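Long-range contacts in amidohydrolase 2 (Bifidobacterium longum subsp. infantis, PDB 6UVZ), which probably acts as a hydrolase, being a TIM-barrel member of the metallo-dependent hydrolase superfamily: residues H12-D17 with V58-A63; R83-R88 with I97-I102. All blocks are in the same frame, centred on the assembly; numbering follows the deposited sequence.

Contact 1: H12-D17 with V58-A63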
ATOM      1  N   HIS A  12       0.845  -3.439   3.668  1.00 30.55           N
ATOM      2  CA  HIS A  12       1.800  -2.398   3.289  1.00 31.27           C
ATOM      3  C   HIS A  12       2.879  -2.305   4.359  1.00 30.50           C
ATOM      4  O   HIS A  12       2.620  -1.789   5.451  1.00 49.36           O
ATOM      5  CB  HIS A  12       1.088  -1.062   3.109  1.00 36.55           C
ATOM      6  CG  HIS A  12       1.956   0.021   2.546  1.00 44.94           C
ATOM      7  ND1 HIS A  12       1.817   0.491   1.258  1.00 44.14           N
ATOM      8  CD2 HIS A  12       2.968   0.732   3.097  1.00 46.98           C
ATOM      9  CE1 HIS A  12       2.707   1.441   1.039  1.00 47.34           C
ATOM     10  NE2 HIS A  12       3.418   1.607   2.139  1.00 48.55           N
ATOM     11  N   PHE A  13       4.080  -2.790   4.045  1.00 32.15           N
ATOM     12  CA  PHE A  13       5.223  -2.632   4.933  1.00 32.42           C
ATOM     13  C   PHE A  13       6.485  -2.521   4.090  1.00 40.10           C
ATOM     14  O   PHE A  13       6.495  -2.856   2.903  1.00 41.52           O
ATOM     15  CB  PHE A  13       5.336  -3.790   5.936  1.00 30.92           C
ATOM     16  CG  PHE A  13       5.982  -5.028   5.374  1.00 32.43           C
ATOM     17  CD1 PHE A  13       7.334  -5.270   5.569  1.00 28.99           C
ATOM     18  CD2 PHE A  13       5.238  -5.953   4.663  1.00 33.43           C
ATOM     19  CE1 PHE A  13       7.931  -6.406   5.056  1.00 29.79           C
ATOM     20  CE2 PHE A  13       5.830  -7.092   4.148  1.00 35.46           C
ATOM     21  CZ  PHE A  13       7.178  -7.318   4.346  1.00 34.47           C
ATOM     22  N   HIS A  14       7.558  -2.046   4.722  1.00 36.85           N
ATOM     23  CA  HIS A  14       8.835  -1.848   4.055  1.00 28.78           C
ATOM     24  C   HIS A  14       9.957  -2.475   4.869  1.00 33.26           C
ATOM     25  O   HIS A  14       9.867  -2.595   6.094  1.00 36.77           O
ATOM     26  CB  HIS A  14       9.146  -0.358   3.846  1.00 26.68           C
ATOM     27  CG  HIS A  14       8.056   0.404   3.158  1.00 37.98           C
ATOM     28  ND1 HIS A  14       7.835   0.324   1.800  1.00 44.21           N
ATOM     29  CD2 HIS A  14       7.135   1.270   3.639  1.00 39.03           C
ATOM     30  CE1 HIS A  14       6.819   1.104   1.475  1.00 47.89           C
ATOM     31  NE2 HIS A  14       6.377   1.690   2.573  1.00 43.46           N
ATOM     32  N   ILE A  15      11.018  -2.873   4.168  1.00 26.42           N
ATOM     33  CA  ILE A  15      12.273  -3.287   4.782  1.00 30.93           C
ATOM     34  C   ILE A  15      13.411  -2.731   3.936  1.00 34.40           C
ATOM     35  O   ILE A  15      13.296  -2.610   2.714  1.00 36.63           O
ATOM     36  CB  ILE A  15      12.406  -4.824   4.914  1.00 30.12           C
ATOM     37  CG1 ILE A  15      12.227  -5.503   3.554  1.00 22.14           C
ATOM     38  CG2 ILE A  15      11.421  -5.373   5.937  1.00 29.42           C
ATOM     39  CD1 ILE A  15      12.473  -6.994   3.580  1.00 21.87           C
ATOM     40  N   TRP A  16      14.515  -2.384   4.596  1.00 33.33           N
ATOM     41  CA  TRP A  16      15.681  -1.887   3.880  1.00 40.13           C
ATOM     42  C   TRP A  16      16.916  -2.020   4.758  1.00 46.63           C
ATOM     43  O   TRP A  16      16.823  -2.219   5.972  1.00 51.63           O
ATOM     44  CB  TRP A  16      15.498  -0.431   3.430  1.00 38.43           C
ATOM     45  CG  TRP A  16      15.247   0.541   4.545  1.00 37.05           C
ATOM     46  CD1 TRP A  16      16.154   0.995   5.460  1.00 36.52           C
ATOM     47  CD2 TRP A  16      14.011   1.200   4.845  1.00 38.85           C
ATOM     48  NE1 TRP A  16      15.555   1.884   6.319  1.00 35.87           N
ATOM     49  CE2 TRP A  16      14.240   2.028   5.962  1.00 33.87           C
ATOM     50  CE3 TRP A  16      12.732   1.164   4.283  1.00 40.69           C
ATOM     51  CZ2 TRP A  16      13.237   2.815   6.526  1.00 32.65           C
ATOM     52  CZ3 TRP A  16      11.738   1.947   4.843  1.00 42.86           C
ATOM     53  CH2 TRP A  16      11.996   2.761   5.953  1.00 40.12           C
ATOM     54  N   ASP A  17      18.073  -1.905   4.117  1.00 53.29           N
ATOM     55  CA  ASP A  17      19.367  -1.923   4.795  1.00 53.62           C
ATOM     56  C   ASP A  17      20.168  -0.732   4.289  1.00 55.72           C
ATOM     57  O   ASP A  17      20.557  -0.713   3.103  1.00 54.36           O
ATOM     58  CB  ASP A  17      20.106  -3.235   4.537  1.00 61.63           C
ATOM     59  CG  ASP A  17      21.375  -3.367   5.359  1.00 66.35           C
ATOM     60  OD1 ASP A  17      21.618  -2.510   6.233  1.00 70.99           O
ATOM     61  OD2 ASP A  17      22.132  -4.332   5.127  1.00 70.93           O
ATOM     62  N   VAL A  58       6.223  -3.373  -0.220  1.00 20.66           N
ATOM     63  CA  VAL A  58       6.073  -2.281  -1.171  1.00 36.01           C
ATOM     64  C   VAL A  58       7.450  -1.680  -1.412  1.00 39.65           C
ATOM     65  O   VAL A  58       8.262  -1.584  -0.485  1.00 34.29           O
ATOM     66  CB  VAL A  58       5.082  -1.211  -0.664  1.00 37.11           C
ATOM     67  CG1 VAL A  58       4.844  -0.153  -1.729  1.00 25.26           C
ATOM     68  CG2 VAL A  58       3.769  -1.859  -0.251  1.00 32.46           C
ATOM     69  N   GLU A  59       7.715  -1.290  -2.658  1.00 39.45           N
ATOM     70  CA  GLU A  59       9.034  -0.788  -3.024  1.00 36.50           C
ATOM     71  C   GLU A  59       9.406   0.427  -2.182  1.00 43.01           C
ATOM     72  O   GLU A  59       8.568   1.283  -1.886  1.00 45.94           O
ATOM     73  CB  GLU A  59       9.074  -0.445  -4.516  1.00 34.65           C
ATOM     74  CG  GLU A  59       7.999   0.526  -4.984  1.00 30.68           C
ATOM     75  CD  GLU A  59       8.440   1.974  -4.894  1.00 41.07           C
ATOM     76  OE1 GLU A  59       7.586   2.846  -4.635  1.00 49.87           O
ATOM     77  OE2 GLU A  59       9.646   2.236  -5.081  1.00 50.09           O
ATOM     78  N   VAL A  60      10.674   0.488  -1.786  1.00 42.63           N
ATOM     79  CA  VAL A  60      11.156   1.507  -0.864  1.00 42.57           C
ATOM     80  C   VAL A  60      11.792   2.685  -1.605  1.00 46.52           C
ATOM     81  O   VAL A  60      12.532   3.463  -1.004  1.00 53.39           O
ATOM     82  CB  VAL A  60      12.130   0.913   0.166  1.00 39.81           C
ATOM     83  CG1 VAL A  60      11.433  -0.151   1.000  1.00 36.44           C
ATOM     84  CG2 VAL A  60      13.352   0.334  -0.532  1.00 22.43           C
ATOM     85  N   ASP A  61      11.511   2.826  -2.902  1.00 44.59           N
ATOM     86  CA  ASP A  61      12.056   3.911  -3.722  1.00 46.47           C
ATOM     87  C   ASP A  61      13.584   3.908  -3.684  1.00 40.28           C
ATOM     88  O   ASP A  61      14.229   4.929  -3.436  1.00 47.45           O
ATOM     89  CB  ASP A  61      11.491   5.267  -3.285  1.00 60.63           C
ATOM     90  CG  ASP A  61      11.651   6.336  -4.348  1.00 78.15           C
ATOM     91  OD1 ASP A  61      10.938   6.268  -5.372  1.00 85.13           O
ATOM     92  OD2 ASP A  61      12.485   7.247  -4.158  1.00 83.55           O
ATOM     93  N   ALA A  62      14.163   2.736  -3.930  1.00 39.45           N
ATOM     94  CA  ALA A  62      15.607   2.581  -3.902  1.00 50.40           C
ATOM     95  C   ALA A  62      16.239   3.176  -5.158  1.00 46.06           C
ATOM     96  O   ALA A  62      15.592   3.343  -6.195  1.00 43.46           O
ATOM     97  CB  ALA A  62      15.989   1.106  -3.770  1.00 57.04           C
ATOM     98  N   ALA A  63      17.530   3.498  -5.048  1.00 41.71           N
ATOM     99  CA  ALA A  63      18.241   4.079  -6.181  1.00 36.41           C
ATOM    100  C   ALA A  63      18.475   3.047  -7.277  1.00 39.95           C
ATOM    101  O   ALA A  63      18.351   3.358  -8.467  1.00 46.92           O
ATOM    102  CB  ALA A  63      19.568   4.680  -5.717  1.00 36.01           C
TER
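H14 and F13 hold V58 by two hydrogen bonds of different character. V58 N donates a hydrogen bond to F13 O at 3.2 Å, and so carries the pairing of the first two strands up to their ends. The second bond brings in a side chain: H14 ND1 donates to V58 O over 3.0 Å, meeting the oxygen from above the carbonyl plane while this oxygen sits at the ring edge, tilted only slightly (16°) from the imidazole plane. A chi1 of -53° sets CG beside the backbone N, and chi2 (-77°) turns ND1 toward the carbonyl. Histidine suits the place because one nitrogen can be fixed by a backbone carbonyl while NE2, on the far side of the ring, is left facing H12.

Carbon contacts make up the rest. V58 CG2 lies over one face of the H12 ring, 3.7 Å from the centroid and displaced toward the rim by ND1, a CH-pi contact; V58 CB meets H14 CE1 at 3.6 Å. A beta-branched valine can thus serve both imidazoles. Farther along, V60 CG1 fits between H14 CB, I15 O and the edge of the W16 indole, where CE3 is 3.8 Å away. W25 and Y36 add further aromatic packing around W16.

H12 ND1 is hydrogen-bonded to K190 NZ, while the NE2 atoms of H12 and H14 come within 3.0 Å of each other. Two histidines separated by one residue at the end of the first barrel strand are consistent with the HxH motif of amidohydrolases, which in many relatives contributes to a metal site.

Contact 2: R83-R88 with I97-I102; sequences RMLQGR and INADGI
In M84, a selenomethionine, a chi1 of -55° sets CG beside the backbone N, and a bend at chi2 (-68°) swings SE back over the neighbouring strand, 3.5 Å from G101 CA. Glycine, with no CB, leaves the selenium room to lie directly on the backbone; CE then reaches D100 CB. In D100 a chi1 of -62° turns the carboxylate toward R83, where OD2 accepts R83 N at 3.1 Å through its anti lone pair. Aspartate is short enough to act here as a substitute for a backbone acceptor.

R83 O is gripped twice, by D100 N at 3.0 Å and more weakly by G101 N. Parallel pairing of M84 with G101 and of L85 with I102 follows, supported by a weak bond from L85 N to G101 O and a CA-H...O contact from I102 CA to L85 O. On the L85 face, L85 CD1 packs on A99 CB at 3.7 Å.

Strand 80-86 is flanked on its other edge by strand 51-58, whose V56 meets M84, while a backbone hydrogen bond links I102 to E136 of strand 135-137. Helix 65-73 packs against L85 through D69, and its L72 O takes R83 NE.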
ATOM      1  N   ARG A  83       5.008  -9.069  -3.292  1.00 37.91           N
ATOM      2  CA  ARG A  83       6.070  -8.097  -3.519  1.00 28.15           C
ATOM      3  C   ARG A  83       5.601  -7.075  -4.542  1.00 25.49           C
ATOM      4  O   ARG A  83       5.314  -7.429  -5.690  1.00 25.66           O
ATOM      5  CB  ARG A  83       7.352  -8.784  -3.991  1.00 28.58           C
ATOM      6  CG  ARG A  83       8.017  -9.621  -2.919  1.00 39.58           C
ATOM      7  CD  ARG A  83       9.057 -10.560  -3.502  1.00 32.41           C
ATOM      8  NE  ARG A  83       9.645 -11.410  -2.471  1.00 35.43           N
ATOM      9  CZ  ARG A  83       9.055 -12.490  -1.970  1.00 38.62           C
ATOM     10  NH1 ARG A  83       7.855 -12.854  -2.402  1.00 36.39           N
ATOM     11  NH2 ARG A  83       9.662 -13.204  -1.032  1.00 48.57           N
HETATM   12  N   MSE A  84       5.525  -5.816  -4.125  1.00 32.57           N
HETATM   13  CA  MSE A  84       5.130  -4.727  -5.011  1.00 25.34           C
HETATM   14  C   MSE A  84       6.350  -3.906  -5.414  1.00 30.39           C
HETATM   15  O   MSE A  84       6.689  -2.920  -4.760  1.00 42.27           O
HETATM   16  CB  MSE A  84       4.090  -3.833  -4.335  1.00 29.66           C
HETATM   17  CG  MSE A  84       2.865  -4.580  -3.831  1.00 53.79           C
HETATM   18 SE   MSE A  84       1.775  -5.293  -5.278  1.00 62.80          SE
HETATM   19  CE  MSE A  84       1.723  -7.160  -4.739  1.00 46.27           C
ATOM     20  N   LEU A  85       7.006  -4.323  -6.490  1.00 22.52           N
ATOM     21  CA  LEU A  85       8.214  -3.666  -6.963  1.00 29.07           C
ATOM     22  C   LEU A  85       7.859  -2.495  -7.879  1.00 28.50           C
ATOM     23  O   LEU A  85       6.717  -2.337  -8.314  1.00 41.29           O
ATOM     24  CB  LEU A  85       9.115  -4.677  -7.671  1.00 34.39           C
ATOM     25  CG  LEU A  85       9.424  -5.898  -6.798  1.00 18.65           C
ATOM     26  CD1 LEU A  85      10.258  -6.930  -7.538  1.00 18.51           C
ATOM     27  CD2 LEU A  85      10.116  -5.472  -5.512  1.00 19.18           C
ATOM     28  N   GLN A  86       8.854  -1.661  -8.163  1.00 25.95           N
ATOM     29  CA  GLN A  86       8.605  -0.423  -8.885  1.00 36.57           C
ATOM     30  C   GLN A  86       8.745  -0.614 -10.392  1.00 37.38           C
ATOM     31  O   GLN A  86       9.368  -1.564 -10.874  1.00 27.07           O
ATOM     32  CB  GLN A  86       9.546   0.685  -8.409  1.00 36.40           C
ATOM     33  CG  GLN A  86      11.025   0.395  -8.590  1.00 51.68           C
ATOM     34  CD  GLN A  86      11.895   1.570  -8.183  1.00 74.64           C
ATOM     35  OE1 GLN A  86      12.946   1.396  -7.568  1.00 89.31           O
ATOM     36  NE2 GLN A  86      11.459   2.776  -8.528  1.00 59.47           N
ATOM     37  N   GLY A  87       8.148   0.311 -11.133  1.00 35.24           N
ATOM     38  CA  GLY A  87       8.195   0.271 -12.584  1.00 43.09           C
ATOM     39  C   GLY A  87       7.438   1.450 -13.154  1.00 33.39           C
ATOM     40  O   GLY A  87       6.784   2.209 -12.433  1.00 34.74           O
ATOM     41  N   ARG A  88       7.544   1.595 -14.473  1.00 33.13           N
ATOM     42  CA  ARG A  88       6.855   2.645 -15.212  1.00 28.56           C
ATOM     43  C   ARG A  88       5.731   2.012 -16.021  1.00 30.34           C
ATOM     44  O   ARG A  88       5.986   1.181 -16.899  1.00 40.98           O
ATOM     45  CB  ARG A  88       7.823   3.402 -16.122  1.00 37.15           C
ATOM     46  CG  ARG A  88       7.190   4.564 -16.870  1.00 68.12           C
ATOM     47  CD  ARG A  88       8.234   5.383 -17.611  1.00 76.19           C
ATOM     48  NE  ARG A  88       7.631   6.471 -18.375  1.00 82.76           N
ATOM     49  CZ  ARG A  88       7.339   7.666 -17.871  1.00 86.48           C
ATOM     50  NH1 ARG A  88       7.590   7.932 -16.597  1.00 71.94           N
ATOM     51  NH2 ARG A  88       6.790   8.595 -18.642  1.00 99.21           N
ATOM     52  N   ILE A  97      10.305 -10.604 -12.870  1.00 24.12           N
ATOM     53  CA  ILE A  97       9.657 -11.900 -13.023  1.00 25.43           C
ATOM     54  C   ILE A  97       9.186 -12.461 -11.685  1.00 28.43           C
ATOM     55  O   ILE A  97       8.345 -13.367 -11.658  1.00 36.17           O
ATOM     56  CB  ILE A  97      10.606 -12.879 -13.742  1.00 20.71           C
ATOM     57  CG1 ILE A  97       9.827 -14.067 -14.315  1.00 27.71           C
ATOM     58  CG2 ILE A  97      11.701 -13.356 -12.803  1.00 15.50           C
ATOM     59  CD1 ILE A  97      10.666 -14.990 -15.168  1.00 15.55           C
ATOM     60  N   ASN A  98       9.692 -11.936 -10.570  1.00 26.44           N
ATOM     61  CA  ASN A  98       9.268 -12.357  -9.242  1.00 25.29           C
ATOM     62  C   ASN A  98       8.301 -11.373  -8.597  1.00 24.80           C
ATOM     63  O   ASN A  98       7.941 -11.550  -7.428  1.00 41.75           O
ATOM     64  CB  ASN A  98      10.486 -12.556  -8.337  1.00 28.03           C
ATOM     65  CG  ASN A  98      11.249 -11.267  -8.097  1.00 35.34           C
ATOM     66  OD1 ASN A  98      11.361 -10.425  -8.987  1.00 47.27           O
ATOM     67  ND2 ASN A  98      11.775 -11.107  -6.888  1.00 41.17           N
ATOM     68  N   ALA A  99       7.870 -10.348  -9.326  1.00 25.10           N
ATOM     69  CA  ALA A  99       7.017  -9.306  -8.773  1.00 34.12           C
ATOM     70  C   ALA A  99       5.551  -9.704  -8.888  1.00 27.41           C
ATOM     71  O   ALA A  99       5.109 -10.185  -9.937  1.00 34.31           O
ATOM     72  CB  ALA A  99       7.259  -7.976  -9.488  1.00 33.95           C
ATOM     73  N   ASP A 100       4.801  -9.502  -7.805  1.00 28.84           N
ATOM     74  CA  ASP A 100       3.366  -9.745  -7.806  1.00 28.57           C
ATOM     75  C   ASP A 100       2.563  -8.520  -8.221  1.00 28.12           C
ATOM     76  O   ASP A 100       1.381  -8.654  -8.554  1.00 33.32           O
ATOM     77  CB  ASP A 100       2.908 -10.208  -6.419  1.00 34.30           C
ATOM     78  CG  ASP A 100       3.559 -11.511  -5.995  1.00 43.82           C
ATOM     79  OD1 ASP A 100       3.364 -12.531  -6.687  1.00 46.34           O
ATOM     80  OD2 ASP A 100       4.277 -11.513  -4.972  1.00 50.52           O
ATOM     81  N   GLY A 101       3.178  -7.341  -8.210  1.00 29.30           N
ATOM     82  CA  GLY A 101       2.510  -6.118  -8.611  1.00 23.29           C
ATOM     83  C   GLY A 101       3.527  -5.020  -8.825  1.00 21.06           C
ATOM     84  O   GLY A 101       4.732  -5.212  -8.634  1.00 37.86           O
ATOM     85  N   ILE A 102       3.024  -3.853  -9.217  1.00 25.63           N
ATOM     86  CA  ILE A 102       3.859  -2.718  -9.591  1.00 28.99           C
ATOM     87  C   ILE A 102       3.350  -1.465  -8.893  1.00 34.96           C
ATOM     88  O   ILE A 102       2.137  -1.255  -8.781  1.00 34.08           O
ATOM     89  CB  ILE A 102       3.879  -2.513 -11.124  1.00 20.21           C
ATOM     90  CG1 ILE A 102       4.565  -3.693 -11.813  1.00 32.83           C
ATOM     91  CG2 ILE A 102       4.572  -1.210 -11.492  1.00 23.79           C
ATOM     92  CD1 ILE A 102       6.023  -3.850 -11.440  1.00 17.24           C
TER

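Contact 1 joins the ends of the first two strands of the eight-stranded parallel sheet, and contact 2 joins the third to the fourth; their centres are about 12 Å apart. They follow in series along the chain. Helix 65-73 makes the beta-alpha-beta crossover from strand 51-58 to strand 80-86, whereas the connection between residues 88 and 97 contains no helix. The two contacts touch where E59 CB packs on M84 O, 3.4 Å away, and a salt bridge from E59 to R103 ties the loop of contact 1 to strand 101-103. Backbone bonding of M84 with Y57 unites the two strand pairs, with the probable HxH site in contact 1 and contact 2 farther round the barrel wall.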